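Local coordinates for protein pseudouridine synthase (Pyrococcus abyssi, PDB 2AUS) that probably converts specific uridines in RNA to pseudouridine, as the Cbf5 member of the TruB family of pseudouridine synthases, at residues G118-P121 with E122-R126. Numbering follows the deposited sequence.
Sequences GDVP and EDKIR
P121 O takes two backbone N-H groups from the first turn of the helix that follows it. I125 N donates to P121 O at 3.1 Å, in a fairly straight bond with an N-H...O angle of 166°. The bond from K124 N to the same oxygen is weak and strongly bent. I125 CG1 also lies 3.4 Å from P121 O, beside these bonds.

V120 supplies the apolar part of the contact through one methyl. V120 CG1 sits 3.6 Å from both I125 CG1 and K124 CD. This branch lies anti to the backbone N (chi1 -179°), which turns it to the helix. The K124 chain passes V120 at about a right angle, its methylenes touching the methyl. Its NZ goes on to a weak hydrogen bond with L191 O. D123 has CG between its backbone N and carbonyl carbon (chi1 55°). This brings D123 OD1 back to the proline ring, 3.0 Å from P121 CB.

Further out, E122 OE2 and R126 NH1 form a salt bridge of 2.9 Å, one turn apart on the helix. Its hydrogen bond is bent and weak. I125, E122 and R126 all touch I163 on strand 152-164. D119 forms a salt bridge with R166.

P121 occupies the N-cap position of helix 122-131, with its carbonyl starting the i to i+4 backbone bonding. This loop-to-helix turn joins strand 108-116 to helix 122-131, whose first turn packs on strand 152-164 of the same antiparallel sheet, within the TruB-family region.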
loop_
_atom_site.group_PDB
_atom_site.type_symbol
_atom_site.label_atom_id
_atom_site.label_comp_id
_atom_site.label_asym_id
_atom_site.label_seq_id
_atom_site.Cartn_x
_atom_site.Cartn_y
_atom_site.Cartn_z
ATOM N N GLY A 118 28.723 -5.988 12.104
ATOM C CA GLY A 118 29.897 -5.635 12.876
ATOM C C GLY A 118 30.855 -4.853 12.007
ATOM O O GLY A 118 30.847 -5.005 10.784
ATOM N N ASP A 119 31.683 -4.016 12.624
ATOM C CA ASP A 119 32.635 -3.206 11.873
ATOM C C ASP A 119 33.721 -4.044 11.206
ATOM O O ASP A 119 34.318 -4.924 11.823
ATOM C CB ASP A 119 33.274 -2.165 12.789
ATOM C CG ASP A 119 32.246 -1.339 13.533
ATOM O OD1 ASP A 119 31.291 -0.859 12.890
ATOM O OD2 ASP A 119 32.393 -1.175 14.765
ATOM N N VAL A 120 33.958 -3.760 9.930
ATOM C CA VAL A 120 34.957 -4.457 9.138
ATOM C C VAL A 120 35.700 -3.414 8.313
ATOM O O VAL A 120 35.085 -2.527 7.725
ATOM C CB VAL A 120 34.299 -5.476 8.169
ATOM C CG1 VAL A 120 35.372 -6.216 7.379
ATOM C CG2 VAL A 120 33.433 -6.462 8.945
ATOM N N PRO A 121 37.038 -3.496 8.274
ATOM C CA PRO A 121 37.834 -2.537 7.502
ATOM C C PRO A 121 37.447 -2.576 6.028
ATOM O O PRO A 121 37.201 -3.650 5.474
ATOM C CB PRO A 121 39.264 -3.011 7.742
ATOM C CG PRO A 121 39.192 -3.569 9.129
ATOM C CD PRO A 121 37.909 -4.367 9.081
ATOM N N GLU A 122 37.400 -1.407 5.398
ATOM C CA GLU A 122 37.026 -1.310 3.994
ATOM C C GLU A 122 37.883 -2.193 3.088
ATOM O O GLU A 122 37.383 -2.772 2.123
ATOM C CB GLU A 122 37.106 0.146 3.530
ATOM C CG GLU A 122 36.608 0.353 2.110
ATOM C CD GLU A 122 36.593 1.814 1.689
ATOM O OE1 GLU A 122 35.896 2.622 2.349
ATOM O OE2 GLU A 122 37.271 2.149 0.692
ATOM N N ASP A 123 39.171 -2.292 3.399
ATOM C CA ASP A 123 40.093 -3.105 2.611
ATOM C C ASP A 123 39.724 -4.586 2.680
ATOM O O ASP A 123 39.823 -5.310 1.687
ATOM C CB ASP A 123 41.531 -2.910 3.109
ATOM C CG ASP A 123 41.679 -3.186 4.598
ATOM O OD1 ASP A 123 41.067 -2.449 5.405
ATOM O OD2 ASP A 123 42.404 -4.140 4.961
ATOM N N LYS A 124 39.300 -5.030 3.858
ATOM C CA LYS A 124 38.915 -6.421 4.057
ATOM C C LYS A 124 37.631 -6.738 3.284
ATOM O O LYS A 124 37.541 -7.763 2.603
ATOM C CB LYS A 124 38.716 -6.698 5.545
ATOM C CG LYS A 124 38.493 -8.163 5.877
ATOM C CD LYS A 124 38.281 -8.362 7.368
ATOM C CE LYS A 124 37.932 -9.808 7.691
ATOM N NZ LYS A 124 37.567 -9.974 9.128
ATOM N N ILE A 125 36.642 -5.853 3.385
ATOM C CA ILE A 125 35.377 -6.051 2.682
ATOM C C ILE A 125 35.617 -6.244 1.188
ATOM O O ILE A 125 35.068 -7.164 0.580
ATOM C CB ILE A 125 34.420 -4.848 2.860
ATOM C CG1 ILE A 125 34.142 -4.606 4.346
ATOM C CG2 ILE A 125 33.108 -5.121 2.126
ATOM C CD1 ILE A 125 33.235 -3.418 4.619
ATOM N N ARG A 126 36.432 -5.374 0.601
ATOM C CA ARG A 126 36.728 -5.454 -0.825
ATOM C C ARG A 126 37.439 -6.738 -1.230
ATOM O O ARG A 126 37.180 -7.280 -2.305
ATOM C CB ARG A 126 37.565 -4.254 -1.273
ATOM C CG ARG A 126 36.754 -2.991 -1.509
ATOM C CD ARG A 126 37.434 -2.092 -2.531
ATOM N NE ARG A 126 36.526 -1.074 -3.051
ATOM C CZ ARG A 126 36.053 -0.060 -2.335
ATOM N NH1 ARG A 126 36.406 0.075 -1.065
ATOM N NH2 ARG A 126 35.220 0.816 -2.889
#